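Local structure of thioredoxin-like protein (Bacteroides caccae ATCC 43185, 4YOD) at residues T158-S163 / Y240-T245; N173-L178 / E208-V213; I181-C186 / K255-L260. The protein has a thioredoxin fold and probably acts as a thiol-disulphide oxidoreductase, though its substrates are not known. All coordinates share one frame; numbering follows the deposited sequence.

Interaction 1: residues T158-S163 / Y240-T245; sequences TYTLAS and YDKKFT
The carbonyl oxygen of Y240 takes one firm bond and two lighter ones. T160 N donates to Y240 O at 2.8 Å, in the plane of that carbonyl; Y159 CA adds a CA-H...O contact to Y240 O at 3.5 Å, and a water gives it a further, weak bond. Y240 N returns a bond to T160 O at 2.9 Å, which makes a single antiparallel hydrogen-bonded bridge. Through it the short hairpin of strands 158-160 and 166-168 is fastened to the end of strand 237-240, an outermost strand of the thioredoxin-like sheet. The same water donates to T158 O, accepts from K242 N and stands 2.7 Å from T160 OG1, a hydroxyl also bonded to Q166 NE2. Y240 has CG between its backbone N and carbonyl carbon (chi1 66°), which lays the ring against T160. T160 CB sits over one ring face as a CH-pi contact, 3.9 Å from the Y240 ring centroid and offset toward the rim, while T160 CG2 comes to 3.5 Å from Y240 OH. W225 of helix 222-228 meets this ring edge-to-face. After Y240 the chain makes a type I turn from D241 to F244, and D241 OD2 accepts from I246 N in helix 245-249.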
loop_
_atom_site.group_PDB
_atom_site.type_symbol
_atom_site.label_atom_id
_atom_site.label_comp_id
_atom_site.label_asym_id
_atom_site.label_seq_id
_atom_site.Cartn_x
_atom_site.Cartn_y
_atom_site.Cartn_z
ATOM N N THR A 158 -14.290 17.335 -2.550
ATOM C CA THR A 158 -15.002 18.312 -1.721
ATOM C C THR A 158 -15.386 17.665 -0.396
ATOM O O THR A 158 -15.939 16.563 -0.385
ATOM C CB THR A 158 -16.240 18.807 -2.487
ATOM O OG1 THR A 158 -15.817 19.318 -3.752
ATOM C CG2 THR A 158 -17.033 19.878 -1.724
ATOM N N TYR A 159 -15.081 18.339 0.718
ATOM C CA TYR A 159 -15.443 17.869 2.055
ATOM C C TYR A 159 -16.440 18.852 2.682
ATOM O O TYR A 159 -16.471 20.039 2.308
ATOM C CB TYR A 159 -14.203 17.668 2.958
ATOM C CG TYR A 159 -13.372 18.914 3.181
ATOM C CD1 TYR A 159 -13.714 19.838 4.165
ATOM C CD2 TYR A 159 -12.234 19.159 2.419
ATOM C CE1 TYR A 159 -12.959 20.991 4.367
ATOM C CE2 TYR A 159 -11.459 20.299 2.623
ATOM C CZ TYR A 159 -11.825 21.213 3.601
ATOM O OH TYR A 159 -11.069 22.341 3.801
ATOM N N THR A 160 -17.267 18.356 3.611
ATOM C CA THR A 160 -18.262 19.197 4.285
ATOM C C THR A 160 -17.965 19.185 5.774
ATOM O O THR A 160 -17.767 18.115 6.345
ATOM C CB THR A 160 -19.694 18.734 3.963
ATOM O OG1 THR A 160 -19.813 18.537 2.556
ATOM C CG2 THR A 160 -20.754 19.732 4.429
ATOM N N LEU A 161 -17.930 20.379 6.396
ATOM C CA LEU A 161 -17.661 20.540 7.826
ATOM C C LEU A 161 -18.950 20.382 8.623
ATOM O O LEU A 161 -20.032 20.364 8.029
ATOM C CB LEU A 161 -17.007 21.912 8.113
ATOM C CG LEU A 161 -15.717 22.233 7.332
ATOM C CD1 LEU A 161 -15.366 23.702 7.430
ATOM C CD2 LEU A 161 -14.555 21.345 7.769
ATOM N N ALA A 162 -18.839 20.274 9.967
ATOM C CA ALA A 162 -19.977 20.169 10.894
ATOM C C ALA A 162 -20.975 21.319 10.707
ATOM O O ALA A 162 -22.181 21.093 10.804
ATOM C CB ALA A 162 -19.484 20.157 12.328
ATOM N N SER A 163 -20.473 22.540 10.421
ATOM C CA SER A 163 -21.301 23.741 10.224
ATOM C C SER A 163 -22.069 23.702 8.901
ATOM O O SER A 163 -23.068 24.407 8.755
ATOM C CB SER A 163 -20.437 24.998 10.272
ATOM O OG SER A 163 -19.460 25.010 9.241
ATOM N N TYR A 240 -16.739 15.380 6.137
ATOM C CA TYR A 240 -17.408 14.204 5.603
ATOM C C TYR A 240 -17.668 14.421 4.121
ATOM O O TYR A 240 -17.578 15.548 3.638
ATOM C CB TYR A 240 -18.694 13.859 6.387
ATOM C CG TYR A 240 -19.812 14.876 6.292
ATOM C CD1 TYR A 240 -19.930 15.902 7.227
ATOM C CD2 TYR A 240 -20.797 14.772 5.313
ATOM C CE1 TYR A 240 -20.974 16.828 7.163
ATOM C CE2 TYR A 240 -21.844 15.693 5.234
ATOM C CZ TYR A 240 -21.930 16.718 6.164
ATOM O OH TYR A 240 -22.963 17.624 6.091
ATOM N N ASP A 241 -17.949 13.338 3.399
ATOM C CA ASP A 241 -18.261 13.357 1.975
ATOM C C ASP A 241 -19.778 13.372 1.810
ATOM O O ASP A 241 -20.408 12.314 1.847
ATOM C CB ASP A 241 -17.634 12.131 1.298
ATOM C CG ASP A 241 -17.553 12.198 -0.217
ATOM O OD1 ASP A 241 -18.195 13.096 -0.816
ATOM O OD2 ASP A 241 -16.843 11.369 -0.800
ATOM N N LYS A 242 -20.368 14.578 1.660
ATOM C CA LYS A 242 -21.822 14.792 1.573
ATOM C C LYS A 242 -22.493 13.905 0.506
ATOM O O LYS A 242 -23.461 13.224 0.831
ATOM C CB LYS A 242 -22.138 16.279 1.309
ATOM C CG LYS A 242 -23.602 16.665 1.485
ATOM C CD LYS A 242 -23.849 18.110 1.051
ATOM C CE LYS A 242 -25.318 18.468 1.018
ATOM N NZ LYS A 242 -25.892 18.641 2.380
ATOM N N LYS A 243 -21.968 13.891 -0.734
ATOM C CA LYS A 243 -22.561 13.120 -1.833
ATOM C C LYS A 243 -21.926 11.717 -1.979
ATOM O O LYS A 243 -22.302 10.982 -2.892
ATOM C CB LYS A 243 -22.464 13.900 -3.157
ATOM C CG LYS A 243 -23.200 15.250 -3.155
ATOM C CD LYS A 243 -23.465 15.800 -4.571
ATOM C CE LYS A 243 -22.264 16.438 -5.245
ATOM N NZ LYS A 243 -21.940 17.773 -4.672
ATOM N N PHE A 244 -21.002 11.330 -1.060
ATOM C CA PHE A 244 -20.327 10.018 -1.033
ATOM C C PHE A 244 -19.610 9.731 -2.380
ATOM O O PHE A 244 -19.595 8.597 -2.863
ATOM C CB PHE A 244 -21.303 8.868 -0.652
ATOM C CG PHE A 244 -22.449 9.259 0.270
ATOM C CD1 PHE A 244 -22.212 9.593 1.601
ATOM C CD2 PHE A 244 -23.760 9.287 -0.194
ATOM C CE1 PHE A 244 -23.265 9.983 2.440
ATOM C CE2 PHE A 244 -24.814 9.657 0.651
ATOM C CZ PHE A 244 -24.561 9.999 1.962
ATOM N N THR A 245 -18.978 10.776 -2.944
ATOM C CA THR A 245 -18.263 10.780 -4.227
ATOM C C THR A 245 -16.999 9.892 -4.193
ATOM O O THR A 245 -16.729 9.203 -5.175
ATOM C CB THR A 245 -17.918 12.232 -4.598
ATOM O OG1 THR A 245 -19.107 13.007 -4.474
ATOM C CG2 THR A 245 -17.359 12.372 -6.015
HETATM O O HOH W 1 -18.561 16.933 0.748
#

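Interaction 2: residues N173-L178 / E208-V213; sequences NADYLL and EKKLIV
Y176 brings its ring to the neighbouring strand obliquely, nearest at Y176 CD2, which lies 4.1 Å from K210 O. The rest of the ring leads off to Y282, L283 and H286 of helix 276-286, and it is Y176 CB that packs across the strands, 3.8 Å from L211 CD1. The other flat group, the D175 carboxylate, lies alongside the K210 chain, both pointing the same way, with D175 OD2 3.5 Å from K210 CD. K210 bends at chi2 and chi4 and takes its ammonium to E208 instead, in a salt bridge of 3.0 Å between K210 NZ and E208 OE1.

Strands 176-178 and 211-213 run parallel, 18° apart. Y176 N donates to K210 O, I212 N to Y176 O, and L178 N to I212 O at 2.9 Å, this last bond almost straight at 173°. These are the two strands of a beta-alpha-beta crossover, joined through helices 187-197 and 200-207. K209, with positive phi, ends helix 200-207 in a Schellman motif, and a water bridges K209 O to D175 N where the strands begin.

Y176, L178, L211 and V213 share one face of the sheet, where I202 of helix 200-207 covers L178 and L211. L177 and I212 lie on the other. There I212 CD1 reaches back to A174 CB at 3.8 Å, because I212 CG1 sits beside its backbone N, anti to the carbonyl carbon.

Backbone bonds and apolar packing therefore hold the strands together, and charge probably plays a lesser part, since D175 OD2 stands 5.2 Å from K210 NZ and E208 is already paired to that ammonium.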
loop_
_atom_site.group_PDB
_atom_site.type_symbol
_atom_site.label_atom_id
_atom_site.label_comp_id
_atom_site.label_asym_id
_atom_site.label_seq_id
_atom_site.Cartn_x
_atom_site.Cartn_y
_atom_site.Cartn_z
ATOM N N ASN A 173 -3.778 25.083 1.805
ATOM C CA ASN A 173 -2.419 25.541 1.571
ATOM C C ASN A 173 -1.528 25.253 2.761
ATOM O O ASN A 173 -1.702 25.858 3.826
ATOM C CB ASN A 173 -2.426 27.045 1.255
ATOM C CG ASN A 173 -3.407 27.414 0.167
ATOM O OD1 ASN A 173 -3.423 26.820 -0.912
ATOM N ND2 ASN A 173 -4.269 28.384 0.437
ATOM N N ALA A 174 -0.571 24.321 2.572
ATOM C CA ALA A 174 0.433 23.926 3.571
ATOM C C ALA A 174 1.561 23.146 2.907
ATOM O O ALA A 174 1.322 22.480 1.895
ATOM C CB ALA A 174 -0.210 23.074 4.666
ATOM N N ASP A 175 2.771 23.172 3.509
ATOM C CA ASP A 175 3.928 22.386 3.037
ATOM C C ASP A 175 3.605 20.899 3.035
ATOM O O ASP A 175 4.100 20.164 2.183
ATOM C CB ASP A 175 5.175 22.629 3.918
ATOM C CG ASP A 175 5.899 23.955 3.715
ATOM O OD1 ASP A 175 5.467 24.749 2.842
ATOM O OD2 ASP A 175 6.918 24.184 4.405
ATOM N N TYR A 176 2.769 20.459 3.991
ATOM C CA TYR A 176 2.367 19.064 4.112
ATOM C C TYR A 176 0.901 18.941 4.428
ATOM O O TYR A 176 0.336 19.756 5.165
ATOM C CB TYR A 176 3.181 18.330 5.200
ATOM C CG TYR A 176 4.663 18.230 4.913
ATOM C CD1 TYR A 176 5.150 17.340 3.961
ATOM C CD2 TYR A 176 5.585 18.986 5.631
ATOM C CE1 TYR A 176 6.515 17.253 3.684
ATOM C CE2 TYR A 176 6.955 18.882 5.385
ATOM C CZ TYR A 176 7.413 18.018 4.404
ATOM O OH TYR A 176 8.756 17.901 4.146
ATOM N N LEU A 177 0.288 17.902 3.879
ATOM C CA LEU A 177 -1.105 17.577 4.142
ATOM C C LEU A 177 -1.189 16.132 4.561
ATOM O O LEU A 177 -0.788 15.243 3.802
ATOM C CB LEU A 177 -2.035 17.844 2.929
ATOM C CG LEU A 177 -3.524 17.831 3.325
ATOM C CD1 LEU A 177 -4.255 19.031 2.821
ATOM C CD2 LEU A 177 -4.192 16.485 3.063
ATOM N N LEU A 178 -1.716 15.901 5.765
ATOM C CA LEU A 178 -1.939 14.572 6.309
ATOM C C LEU A 178 -3.422 14.264 6.153
ATOM O O LEU A 178 -4.268 14.895 6.791
ATOM C CB LEU A 178 -1.482 14.498 7.781
ATOM C CG LEU A 178 -1.071 13.130 8.326
ATOM C CD1 LEU A 178 -0.583 13.283 9.743
ATOM C CD2 LEU A 178 -2.227 12.122 8.319
ATOM N N GLU A 208 3.013 25.612 13.688
ATOM C CA GLU A 208 3.834 26.398 12.753
ATOM C C GLU A 208 3.104 26.688 11.430
ATOM O O GLU A 208 3.661 27.375 10.568
ATOM C CB GLU A 208 5.110 25.623 12.409
ATOM C CG GLU A 208 6.248 25.697 13.401
ATOM C CD GLU A 208 7.461 24.946 12.886
ATOM O OE1 GLU A 208 8.029 25.359 11.848
ATOM O OE2 GLU A 208 7.813 23.909 13.492
ATOM N N LYS A 209 1.898 26.101 11.245
ATOM C CA LYS A 209 1.049 26.182 10.040
ATOM C C LYS A 209 1.760 25.524 8.812
ATOM O O LYS A 209 1.437 25.827 7.660
ATOM C CB LYS A 209 0.590 27.629 9.743
ATOM C CG LYS A 209 -0.405 28.170 10.768
ATOM C CD LYS A 209 -1.052 29.469 10.328
ATOM C CE LYS A 209 -2.079 29.935 11.332
ATOM N NZ LYS A 209 -2.666 31.251 10.958
ATOM N N LYS A 210 2.701 24.594 9.079
ATOM C CA LYS A 210 3.451 23.858 8.058
ATOM C C LYS A 210 2.711 22.579 7.660
ATOM O O LYS A 210 2.970 22.035 6.589
ATOM C CB LYS A 210 4.871 23.511 8.558
ATOM C CG LYS A 210 5.748 24.712 8.881
ATOM C CD LYS A 210 6.588 25.181 7.701
ATOM C CE LYS A 210 7.426 26.397 8.033
ATOM N NZ LYS A 210 8.567 26.070 8.932
ATOM N N LEU A 211 1.806 22.092 8.528
ATOM C CA LEU A 211 1.055 20.855 8.305
ATOM C C LEU A 211 -0.432 21.033 8.588
ATOM O O LEU A 211 -0.806 21.606 9.611
ATOM C CB LEU A 211 1.631 19.743 9.218
ATOM C CG LEU A 211 0.848 18.419 9.390
ATOM C CD1 LEU A 211 1.023 17.529 8.207
ATOM C CD2 LEU A 211 1.372 17.638 10.603
ATOM N N ILE A 212 -1.271 20.521 7.693
ATOM C CA ILE A 212 -2.714 20.487 7.884
ATOM C C ILE A 212 -3.116 19.017 8.008
ATOM O O ILE A 212 -2.639 18.177 7.235
ATOM C CB ILE A 212 -3.493 21.241 6.758
ATOM C CG1 ILE A 212 -3.393 22.790 6.953
ATOM C CG2 ILE A 212 -4.971 20.795 6.688
ATOM C CD1 ILE A 212 -3.795 23.619 5.692
ATOM N N VAL A 213 -3.968 18.706 8.993
ATOM C CA VAL A 213 -4.511 17.362 9.135
ATOM C C VAL A 213 -5.993 17.440 8.693
ATOM O O VAL A 213 -6.795 18.157 9.299
ATOM C CB VAL A 213 -4.327 16.742 10.541
ATOM C CG1 VAL A 213 -4.940 15.341 10.592
ATOM C CG2 VAL A 213 -2.848 16.680 10.928
HETATM O O HOH W 2 3.062 25.663 5.179
#

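Interaction 3: residues I181-C186 / K255-L260; sequences INNPGC and KAIPTL
I181 and T259 form an antiparallel hydrogen-bonded pair, I181 N donating to T259 O at 3.0 Å and T259 N to I181 O at 3.1 Å, just after the cis peptide that joins I257 to P258. P258 CA adds a CA-H...O contact to the same I181 O, at 3.3 Å. On one face of this pair I181 and T259 lie side by side, pointing the same way, with I181 CD1 3.8 Å from T259 CG2. T259 holds that methyl between its backbone N and carbonyl carbon and sends OG1 to the carboxylate of D273.

I257 crosses I181 at about a right angle. Its two branches do different work: I257 CG1 packs on I181 CG2 at 4.1 Å, whereas I257 CG2 is pressed against the turning backbone, 3.6 Å from N182 C, and reaches N183 CB. An alanine here would probably leave a gap beside I181 CG2 and the chain at N182 and N183, giving the start of the loop more freedom to shift.

The loop carries on to C186, at the N-cap position of helix 187-197. C186 has SG anti to its backbone N (chi1 174°), which aims the sulphur at the proline ring, 4.2 Å from P258 CD. C186 and C189 have the spacing and position of a thioredoxin CxxC pair, probably the redox centre, and both are modelled as free thiols. The cis-proline loop facing them is a hallmark of the thioredoxin fold; P258 also packs on A188, C189 and T192. In thioredoxins the backbone just before the cis-proline pairs with the bound substrate chain, and I257 probably occupies the corresponding place.

Two backbone bonds and the apolar contacts of I257 and P258 thus set the cis-proline loop beside C186, whose sulphur meets P258 by packing alone.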
loop_
_atom_site.group_PDB
_atom_site.type_symbol
_atom_site.label_atom_id
_atom_site.label_comp_id
_atom_site.label_asym_id
_atom_site.label_seq_id
_atom_site.Cartn_x
_atom_site.Cartn_y
_atom_site.Cartn_z
ATOM N N ILE A 181 -8.421 9.080 6.360
ATOM C CA ILE A 181 -9.716 8.489 6.006
ATOM C C ILE A 181 -10.153 7.644 7.208
ATOM O O ILE A 181 -9.441 6.714 7.588
ATOM C CB ILE A 181 -9.628 7.694 4.680
ATOM C CG1 ILE A 181 -9.019 8.587 3.552
ATOM C CG2 ILE A 181 -11.004 7.108 4.308
ATOM C CD1 ILE A 181 -8.846 7.979 2.131
ATOM N N ASN A 182 -11.299 7.989 7.805
ATOM C CA ASN A 182 -11.784 7.388 9.053
ATOM C C ASN A 182 -13.230 6.873 9.011
ATOM O O ASN A 182 -13.969 7.131 8.065
ATOM C CB ASN A 182 -11.674 8.435 10.183
ATOM C CG ASN A 182 -12.578 9.636 9.987
ATOM O OD1 ASN A 182 -13.766 9.618 10.331
ATOM N ND2 ASN A 182 -12.042 10.704 9.420
ATOM N N ASN A 183 -13.604 6.141 10.073
ATOM C CA ASN A 183 -14.931 5.582 10.363
ATOM C C ASN A 183 -15.255 5.813 11.847
ATOM O O ASN A 183 -14.365 5.649 12.686
ATOM C CB ASN A 183 -14.999 4.085 10.028
ATOM C CG ASN A 183 -15.545 3.763 8.654
ATOM O OD1 ASN A 183 -15.558 4.591 7.732
ATOM N ND2 ASN A 183 -16.008 2.536 8.483
ATOM N N PRO A 184 -16.498 6.199 12.207
ATOM C CA PRO A 184 -16.812 6.397 13.633
ATOM C C PRO A 184 -17.006 5.068 14.364
ATOM O O PRO A 184 -17.372 4.063 13.746
ATOM C CB PRO A 184 -18.106 7.226 13.610
ATOM C CG PRO A 184 -18.487 7.385 12.165
ATOM C CD PRO A 184 -17.687 6.424 11.363
ATOM N N GLY A 185 -16.704 5.070 15.663
ATOM C CA GLY A 185 -16.833 3.900 16.532
ATOM C C GLY A 185 -15.692 2.901 16.443
ATOM O O GLY A 185 -15.387 2.229 17.434
ATOM N N CYS A 186 -15.075 2.792 15.248
ATOM C CA CYS A 186 -13.952 1.926 14.860
ATOM C C CYS A 186 -12.785 2.081 15.862
ATOM O O CYS A 186 -12.266 3.189 16.032
ATOM C CB CYS A 186 -13.524 2.267 13.430
ATOM S SG CYS A 186 -12.027 1.420 12.852
ATOM N N LYS A 255 -10.302 -0.082 0.961
ATOM C CA LYS A 255 -10.283 -1.478 1.467
ATOM C C LYS A 255 -9.750 -1.561 2.923
ATOM O O LYS A 255 -10.006 -2.545 3.627
ATOM C CB LYS A 255 -9.476 -2.400 0.537
ATOM C CG LYS A 255 -7.968 -2.135 0.505
ATOM C CD LYS A 255 -7.269 -3.023 -0.519
ATOM C CE LYS A 255 -5.767 -2.914 -0.471
ATOM N NZ LYS A 255 -5.290 -1.566 -0.860
ATOM N N ALA A 256 -9.023 -0.525 3.348
ATOM C CA ALA A 256 -8.469 -0.387 4.692
ATOM C C ALA A 256 -8.863 0.954 5.286
ATOM O O ALA A 256 -8.439 1.998 4.789
ATOM C CB ALA A 256 -6.947 -0.512 4.654
ATOM N N ILE A 257 -9.696 0.929 6.331
ATOM C CA ILE A 257 -10.087 2.134 7.063
ATOM C C ILE A 257 -9.792 1.811 8.533
ATOM O O ILE A 257 -10.226 0.768 9.018
ATOM C CB ILE A 257 -11.529 2.643 6.774
ATOM C CG1 ILE A 257 -11.630 3.195 5.322
ATOM C CG2 ILE A 257 -11.942 3.725 7.790
ATOM C CD1 ILE A 257 -13.073 3.506 4.825
ATOM N N PRO A 258 -8.928 2.591 9.216
ATOM C CA PRO A 258 -8.351 3.872 8.792
ATOM C C PRO A 258 -7.221 3.738 7.780
ATOM O O PRO A 258 -6.594 2.682 7.647
ATOM C CB PRO A 258 -7.821 4.463 10.113
ATOM C CG PRO A 258 -7.488 3.252 10.949
ATOM C CD PRO A 258 -8.589 2.281 10.625
ATOM N N THR A 259 -6.991 4.816 7.034
ATOM C CA THR A 259 -5.863 4.867 6.117
ATOM C C THR A 259 -5.303 6.288 6.144
ATOM O O THR A 259 -6.048 7.254 6.313
ATOM C CB THR A 259 -6.152 4.292 4.727
ATOM O OG1 THR A 259 -4.901 3.964 4.158
ATOM C CG2 THR A 259 -6.913 5.231 3.810
ATOM N N LEU A 260 -3.979 6.397 6.045
ATOM C CA LEU A 260 -3.302 7.689 6.110
ATOM C C LEU A 260 -2.494 7.951 4.871
ATOM O O LEU A 260 -1.850 7.042 4.371
ATOM C CB LEU A 260 -2.362 7.754 7.333
ATOM C CG LEU A 260 -2.988 7.582 8.716
ATOM C CD1 LEU A 260 -1.907 7.361 9.774
ATOM C CD2 LEU A 260 -3.844 8.770 9.077
#

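All three contacts belong to the thioredoxin-like part of the chain. Interactions 2 and 3 share strand 176-181: interaction 2 pairs its beginning with the parallel strand 211-217, and interaction 3 joins its end to the antiparallel strand 259-263. They touch where L178 CD2 meets L260 CD2 at 3.8 Å. Interaction 1 sits at the sheet's margin, its nearest atoms about 7 Å from either of the others, and adds a hairpin to strand 237-240 with a single bridge, a water and a threonine-tyrosine contact. Interaction 2 mixes buried leucines and valine with charged residues at its outer end, whereas interaction 3 has no exposed residue among those touching and flanks the probable redox cysteines.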